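Side-chain contacts in D-xylonate dehydratase (Caulobacter crescentus, PDB 5OYN), which catalyses the dehydration of D-xylonate to 2-dehydro-3-deoxy-D-arabinonate, and of D-gluconate with similar efficiency, using a [2Fe-2S] cluster and magnesium: residues 310-313 and 314-317; 402-406 and 407-411; 477-480 and 481-484. All blocks are in the same frame, centred on the assembly; numbering follows the deposited sequence.

Interaction 1 of 3, residues 310-313 and 314-317; sequences RAAY and DIPL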
loop_
_atom_site.group_PDB
_atom_site.type_symbol
_atom_site.label_atom_id
_atom_site.label_comp_id
_atom_site.label_asym_id
_atom_site.label_seq_id
_atom_site.Cartn_x
_atom_site.Cartn_y
_atom_site.Cartn_z
ATOM N N ARG A 310 -24.469 -38.902 -12.514
ATOM C CA ARG A 310 -25.841 -39.422 -12.501
ATOM C C ARG A 310 -26.371 -39.583 -11.087
ATOM O O ARG A 310 -27.573 -39.416 -10.850
ATOM C CB ARG A 310 -25.940 -40.770 -13.232
ATOM C CG ARG A 310 -25.626 -40.716 -14.709
ATOM C CD ARG A 310 -25.383 -42.040 -15.413
ATOM N NE ARG A 310 -25.597 -41.816 -16.838
ATOM C CZ ARG A 310 -24.730 -42.150 -17.787
ATOM N NH1 ARG A 310 -23.584 -42.755 -17.466
ATOM N NH2 ARG A 310 -25.016 -41.877 -19.062
ATOM N N ALA A 311 -25.494 -39.915 -10.143
ATOM C CA ALA A 311 -25.896 -40.020 -8.746
ATOM C C ALA A 311 -26.651 -38.780 -8.270
ATOM O O ALA A 311 -27.650 -38.892 -7.544
ATOM C CB ALA A 311 -24.655 -40.251 -7.884
ATOM N N ALA A 312 -26.198 -37.591 -8.689
ATOM C CA ALA A 312 -26.686 -36.315 -8.183
ATOM C C ALA A 312 -27.775 -35.678 -9.043
ATOM O O ALA A 312 -28.277 -34.611 -8.680
ATOM C CB ALA A 312 -25.514 -35.341 -8.040
ATOM N N TYR A 313 -28.171 -36.300 -10.155
ATOM C CA TYR A 313 -29.174 -35.689 -11.032
ATOM C C TYR A 313 -30.479 -35.370 -10.293
ATOM O O TYR A 313 -31.094 -34.323 -10.535
ATOM C CB TYR A 313 -29.448 -36.604 -12.230
ATOM C CG TYR A 313 -30.534 -36.096 -13.162
ATOM C CD1 TYR A 313 -30.463 -34.817 -13.710
ATOM C CD2 TYR A 313 -31.627 -36.894 -13.496
ATOM C CE1 TYR A 313 -31.445 -34.350 -14.560
ATOM C CE2 TYR A 313 -32.622 -36.431 -14.340
ATOM C CZ TYR A 313 -32.522 -35.161 -14.873
ATOM O OH TYR A 313 -33.498 -34.681 -15.714
ATOM N N ASP A 314 -30.929 -36.258 -9.403
ATOM C CA ASP A 314 -32.218 -36.087 -8.741
ATOM C C ASP A 314 -32.125 -35.251 -7.468
ATOM O O ASP A 314 -32.956 -35.418 -6.562
ATOM C CB ASP A 314 -32.849 -37.446 -8.433
ATOM C CG ASP A 314 -32.052 -38.249 -7.408
ATOM O OD1 ASP A 314 -30.939 -37.814 -7.013
ATOM O OD2 ASP A 314 -32.546 -39.330 -7.003
ATOM N N ILE A 315 -31.119 -34.388 -7.370
ATOM C CA ILE A 315 -31.078 -33.374 -6.315
ATOM C C ILE A 315 -31.945 -32.193 -6.744
ATOM O O ILE A 315 -31.776 -31.688 -7.869
ATOM C CB ILE A 315 -29.645 -32.928 -6.061
ATOM C CG1 ILE A 315 -28.748 -34.133 -5.739
ATOM C CG2 ILE A 315 -29.617 -31.875 -4.952
ATOM C CD1 ILE A 315 -28.617 -34.450 -4.277
ATOM N N PRO A 316 -32.877 -31.732 -5.914
ATOM C CA PRO A 316 -33.656 -30.542 -6.278
ATOM C C PRO A 316 -32.820 -29.272 -6.152
ATOM O O PRO A 316 -31.816 -29.211 -5.431
ATOM C CB PRO A 316 -34.810 -30.543 -5.274
ATOM C CG PRO A 316 -34.277 -31.277 -4.074
ATOM C CD PRO A 316 -33.201 -32.234 -4.567
ATOM N N LEU A 317 -33.250 -28.248 -6.887
ATOM C CA LEU A 317 -32.631 -26.928 -6.846
ATOM C C LEU A 317 -33.192 -26.153 -5.664
ATOM O O LEU A 317 -34.406 -25.944 -5.583
ATOM C CB LEU A 317 -32.907 -26.180 -8.148
ATOM C CG LEU A 317 -32.608 -24.685 -8.118
ATOM C CD1 LEU A 317 -31.100 -24.447 -8.035
ATOM C CD2 LEU A 317 -33.218 -23.981 -9.319
#

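Interaction 2 of 3, residues 402-406 and 407-411; sequences AIMKS and SVIGE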
loop_
_atom_site.group_PDB
_atom_site.type_symbol
_atom_site.label_atom_id
_atom_site.label_comp_id
_atom_site.label_asym_id
_atom_site.label_seq_id
_atom_site.Cartn_x
_atom_site.Cartn_y
_atom_site.Cartn_z
ATOM N N ALA A 402 -21.421 -35.928 -22.209
ATOM C CA ALA A 402 -21.760 -34.512 -22.196
ATOM C C ALA A 402 -22.731 -34.328 -21.048
ATOM O O ALA A 402 -23.262 -35.305 -20.524
ATOM C CB ALA A 402 -22.374 -34.033 -23.511
ATOM N N ILE A 403 -22.936 -33.075 -20.636
ATOM C CA ILE A 403 -23.874 -32.778 -19.560
ATOM C C ILE A 403 -24.812 -31.671 -20.011
ATOM O O ILE A 403 -24.461 -30.831 -20.849
ATOM C CB ILE A 403 -23.160 -32.385 -18.252
ATOM C CG1 ILE A 403 -22.177 -31.245 -18.498
ATOM C CG2 ILE A 403 -22.454 -33.584 -17.646
ATOM C CD1 ILE A 403 -21.619 -30.678 -17.220
ATOM N N MET A 404 -26.018 -31.682 -19.449
ATOM C CA MET A 404 -27.046 -30.702 -19.762
ATOM C C MET A 404 -27.398 -29.927 -18.503
ATOM O O MET A 404 -27.485 -30.507 -17.416
ATOM C CB MET A 404 -28.289 -31.375 -20.329
ATOM C CG MET A 404 -29.205 -30.458 -21.126
ATOM S SD MET A 404 -30.901 -31.056 -21.053
ATOM C CE MET A 404 -31.805 -29.763 -21.897
ATOM N N LYS A 405 -27.585 -28.612 -18.639
ATOM C CA LYS A 405 -27.895 -27.780 -17.474
ATOM C C LYS A 405 -29.374 -27.941 -17.159
ATOM O O LYS A 405 -30.231 -27.233 -17.681
ATOM C CB LYS A 405 -27.524 -26.321 -17.709
ATOM C CG LYS A 405 -27.151 -25.589 -16.400
ATOM C CD LYS A 405 -26.438 -24.233 -16.607
ATOM C CE LYS A 405 -26.544 -23.370 -15.341
ATOM N NZ LYS A 405 -25.548 -22.243 -15.241
ATOM N N SER A 406 -29.677 -28.896 -16.282
ATOM C CA SER A 406 -31.067 -29.162 -15.946
ATOM C C SER A 406 -31.676 -28.031 -15.138
ATOM O O SER A 406 -32.883 -27.783 -15.245
ATOM C CB SER A 406 -31.173 -30.465 -15.158
ATOM O OG SER A 406 -30.242 -31.410 -15.648
ATOM N N SER A 407 -30.870 -27.351 -14.306
ATOM C CA SER A 407 -31.391 -26.342 -13.380
ATOM C C SER A 407 -31.973 -25.145 -14.095
ATOM O O SER A 407 -32.674 -24.343 -13.476
ATOM C CB SER A 407 -30.298 -25.860 -12.437
ATOM O OG SER A 407 -29.393 -25.020 -13.120
ATOM N N VAL A 408 -31.747 -25.046 -15.396
ATOM C CA VAL A 408 -31.984 -23.840 -16.163
ATOM C C VAL A 408 -33.052 -24.026 -17.243
ATOM O O VAL A 408 -33.396 -23.063 -17.944
ATOM C CB VAL A 408 -30.633 -23.351 -16.727
ATOM C CG1 VAL A 408 -30.743 -22.562 -17.985
ATOM C CG2 VAL A 408 -29.887 -22.563 -15.635
ATOM N N ILE A 409 -33.671 -25.208 -17.321
ATOM C CA ILE A 409 -34.759 -25.420 -18.268
ATOM C C ILE A 409 -35.908 -24.487 -17.919
ATOM O O ILE A 409 -36.479 -24.556 -16.823
ATOM C CB ILE A 409 -35.208 -26.891 -18.266
ATOM C CG1 ILE A 409 -34.196 -27.770 -19.003
ATOM C CG2 ILE A 409 -36.555 -27.033 -18.934
ATOM C CD1 ILE A 409 -34.050 -29.139 -18.409
ATOM N N GLY A 410 -36.248 -23.600 -18.845
ATOM C CA GLY A 410 -37.373 -22.724 -18.622
ATOM C C GLY A 410 -38.688 -23.432 -18.840
ATOM O O GLY A 410 -38.764 -24.459 -19.512
ATOM N N GLU A 411 -39.753 -22.876 -18.259
ATOM C CA GLU A 411 -41.049 -23.531 -18.392
ATOM C C GLU A 411 -41.585 -23.445 -19.821
ATOM O O GLU A 411 -42.267 -24.369 -20.277
ATOM C CB GLU A 411 -42.042 -22.941 -17.395
ATOM C CG GLU A 411 -42.410 -21.509 -17.659
ATOM C CD GLU A 411 -43.873 -21.242 -17.385
ATOM O OE1 GLU A 411 -44.185 -20.171 -16.807
ATOM O OE2 GLU A 411 -44.707 -22.106 -17.747
#

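Interaction 3 of 3, residues 477-480 and 481-484; sequences QPPD and HLLK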
loop_
_atom_site.group_PDB
_atom_site.type_symbol
_atom_site.label_atom_id
_atom_site.label_comp_id
_atom_site.label_asym_id
_atom_site.label_seq_id
_atom_site.Cartn_x
_atom_site.Cartn_y
_atom_site.Cartn_z
ATOM N N GLN A 477 -28.063 -18.152 -29.195
ATOM C CA GLN A 477 -29.436 -17.667 -29.112
ATOM C C GLN A 477 -30.176 -17.854 -30.443
ATOM O O GLN A 477 -29.546 -17.936 -31.505
ATOM C CB GLN A 477 -29.476 -16.188 -28.701
ATOM C CG GLN A 477 -28.962 -15.196 -29.737
ATOM C CD GLN A 477 -29.278 -13.755 -29.348
ATOM O OE1 GLN A 477 -29.308 -13.412 -28.160
ATOM N NE2 GLN A 477 -29.521 -12.906 -30.344
ATOM N N PRO A 478 -31.510 -17.934 -30.413
ATOM C CA PRO A 478 -32.288 -18.069 -31.649
ATOM C C PRO A 478 -31.988 -16.943 -32.621
ATOM O O PRO A 478 -31.510 -15.872 -32.217
ATOM C CB PRO A 478 -33.741 -17.992 -31.158
ATOM C CG PRO A 478 -33.694 -18.434 -29.753
ATOM C CD PRO A 478 -32.370 -17.995 -29.217
ATOM N N PRO A 479 -32.253 -17.147 -33.913
ATOM C CA PRO A 479 -32.161 -16.040 -34.873
ATOM C C PRO A 479 -33.177 -14.953 -34.551
ATOM O O PRO A 479 -34.119 -15.154 -33.780
ATOM C CB PRO A 479 -32.463 -16.702 -36.223
ATOM C CG PRO A 479 -32.230 -18.173 -35.996
ATOM C CD PRO A 479 -32.567 -18.431 -34.561
ATOM N N ASP A 480 -32.964 -13.780 -35.150
ATOM C CA ASP A 480 -33.739 -12.610 -34.754
ATOM C C ASP A 480 -35.223 -12.819 -35.023
ATOM O O ASP A 480 -36.068 -12.501 -34.174
ATOM C CB ASP A 480 -33.238 -11.363 -35.481
ATOM C CG ASP A 480 -31.769 -11.064 -35.210
ATOM O OD1 ASP A 480 -31.123 -11.808 -34.435
ATOM O OD2 ASP A 480 -31.256 -10.077 -35.788
ATOM N N HIS A 481 -35.559 -13.374 -36.195
ATOM C CA HIS A 481 -36.967 -13.512 -36.556
ATOM C C HIS A 481 -37.724 -14.352 -35.535
ATOM O O HIS A 481 -38.887 -14.059 -35.235
ATOM C CB HIS A 481 -37.102 -14.078 -37.979
ATOM C CG HIS A 481 -36.900 -15.559 -38.090
ATOM N ND1 HIS A 481 -35.771 -16.115 -38.658
ATOM C CD2 HIS A 481 -37.700 -16.601 -37.750
ATOM C CE1 HIS A 481 -35.872 -17.434 -38.635
ATOM N NE2 HIS A 481 -37.031 -17.754 -38.086
ATOM N N LEU A 482 -37.067 -15.361 -34.953
ATOM C CA LEU A 482 -37.693 -16.158 -33.898
ATOM C C LEU A 482 -37.762 -15.393 -32.580
ATOM O O LEU A 482 -38.773 -15.470 -31.865
ATOM C CB LEU A 482 -36.935 -17.475 -33.712
ATOM C CG LEU A 482 -37.278 -18.562 -34.731
ATOM C CD1 LEU A 482 -36.038 -19.313 -35.173
ATOM C CD2 LEU A 482 -38.311 -19.509 -34.160
ATOM N N LEU A 483 -36.693 -14.663 -32.233
ATOM C CA LEU A 483 -36.724 -13.835 -31.031
ATOM C C LEU A 483 -37.894 -12.868 -31.074
ATOM O O LEU A 483 -38.617 -12.714 -30.082
ATOM C CB LEU A 483 -35.404 -13.075 -30.869
ATOM C CG LEU A 483 -34.264 -13.866 -30.215
ATOM C CD1 LEU A 483 -32.906 -13.212 -30.415
ATOM C CD2 LEU A 483 -34.558 -14.118 -28.740
ATOM N N LYS A 484 -38.112 -12.228 -32.226
ATOM C CA LYS A 484 -39.209 -11.277 -32.356
ATOM C C LYS A 484 -40.573 -11.947 -32.225
ATOM O O LYS A 484 -41.545 -11.271 -31.867
ATOM C CB LYS A 484 -39.093 -10.518 -33.681
ATOM C CG LYS A 484 -37.949 -9.491 -33.674
ATOM C CD LYS A 484 -37.721 -8.828 -35.029
ATOM C CE LYS A 484 -36.637 -7.747 -34.931
ATOM N NZ LYS A 484 -36.129 -7.271 -36.259
#

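Interaction 1 of 3, residues 310-313 and 314-317
Ala311 and Asp314 meet where the chain leaves helix 306-312 and enters a type I beta turn from Ala312 to Ile315. The carbonyl oxygen of Ala311 lies 3.5 Å from Asp314 OD1. The two oxygens are probably not attractive to each other. Asp314 OD1 is held by a salt bridge with Arg350 NH2. The first torsion of Asp314 (chi1 66°) sets CG between the backbone N and the carbonyl carbon, and this bends the carboxylate back toward the end of the helix.

Ala312 is the first residue of the turn. The turn hydrogen bond runs from Ile315 N to Ala312 O, 3.1 Å. The N-H points fairly straight at the oxygen (155°). Helix 270-282 packs against both residues, through Ile277 on Ala312 and through Ala281 and Ala282 on Ile315.

Tyr313 comes next, at the corner of the turn. The helical bonding still reaches this residue, with Tyr313 N bonded to Arg310 O at 3.2 Å. The ring does not fold over the turn. CG is anti to the backbone N (chi1 177°), and the ring extends to Lys388, Leu392 and Ser406. The amide N of the next residue, Asp314, approaches the ring obliquely.

The side chains of the first and last turn residues add a small apolar contact on the buried side. In it the Ala312 methyl CB faces the Ile315 methylene CG1, at 4.1 Å.

Interaction 2 of 3, residues 402-406 and 407-411
Ser406 and Ile409 face each other across a four-residue turn at the end of strand 401-404, the middle strand of a three-stranded antiparallel sheet. The chain runs extended through the strand, then bends at residues 406-409 with the backbone angles of a beta turn. Ile409 N donates to Ser406 O in a weak bond of 3.4 Å, though its N-H points almost straight at the oxygen (175°). Beyond the turn, Gly410 takes the N-cap position of helix 411-417. The whole is a strand-turn-helix connection.

Side chains pack on two sides of the bend. On one side lies Lys405. Its CG is anti to the backbone N (chi1 -151°) and the chain beyond is extended, which carries the aliphatic part past the turn. Lys405 CE comes to 3.5 Å from Val408 CG2, and the two side chains meet at a slant. Ser407 OG lies beside the same lysine, 4.0 Å from Lys405 CE. The ammonium group reaches past both residues to a weak hydrogen bond with the carbonyl oxygen of Ala502. The distance from the Lys405 side chain to the bound magnesium ion is about 10 Å, which puts this turn near the metal site.

On another side are Met404 and Ile409. The methionine is extended beyond CG, and its methyl end meets the isoleucine tip with the side chains at about a right angle. Ile409 CD1 also lies 3.6 Å from Ser406 O, next to the turn bond. The hydroxyl of Ser406 serves a different partner, the carbonyl oxygen of Gly390. The apolar tips, Met404 CE and Ile409 CD1, are 4.2 Å apart.

Interaction 3 of 3, residues 477-480 and 481-484
Pro479 and Leu482 lie side by side and point the same way. Pro479 CD comes to 3.6 Å from Leu482 CD1, and the proline CG is a little farther from the same methyl. The leucine CG is anti to its carbonyl carbon (chi1 -80°), which lays the branch along the proline instead of away from it. Pro478 adds to this patch from the preceding residue, with Pro478 CB 4.1 Å from Leu482 CB.

Leu483 points its CB toward the residues ahead of the helix and reaches back along them. Leu483 CD1 is 3.4 Å from Gln477 NE2. The two side chains cross at about a right angle, and the amide end meets the CD1 methyl. The same methyl also rests on the carbonyl oxygen of Pro478. Gln477 continues onto Arg183, Arg184 and Ala187 of helix 177-187.

His481 ND1 comes near Pro479 CB, with the ring oblique to it. The histidine NE2 makes a weak hydrogen bond with the carbonyl oxygen of Ile451. Asp480 and Lys484 lie one helical turn apart. Their charged atoms, Asp480 OD2 and Lys484 NZ, are 5.6 Å apart and do not touch, so any attraction between them is probably modest.

The backbone bonds form the first turn of the helix. Leu483 N bonds to Pro479 O at 3.0 Å, and Leu482 N adds a weak bond to the same oxygen. Lys484 N bonds to Asp480 O at 2.8 Å. The Asp480 amide is taken by Asn445 OD1. This is the start of an alpha helix, with Pro479 at the N-cap and i to i+4 bonds beginning at once.

In the fold
The three contacts come in series along the chain. Interaction 1 belongs to the N-terminal dehydratase region of the sequence, and interactions 2 and 3 to the C-terminal one. Interactions 1 and 2 have centres 12 Å apart and touch: Tyr313 CE1 lies 3.4 Å from Ser406 OG, and Leu317 packs on the backbone of Ser407. The turn after helix 306-312 thus meets the turn after strand 401-404, so residues from the two regions touch here. Interaction 3 stands apart, its centre 20 Å from that of interaction 2 and 32 Å from that of interaction 1. It begins helix 480-484, farther out from the centre of the chain, away from the metal sites.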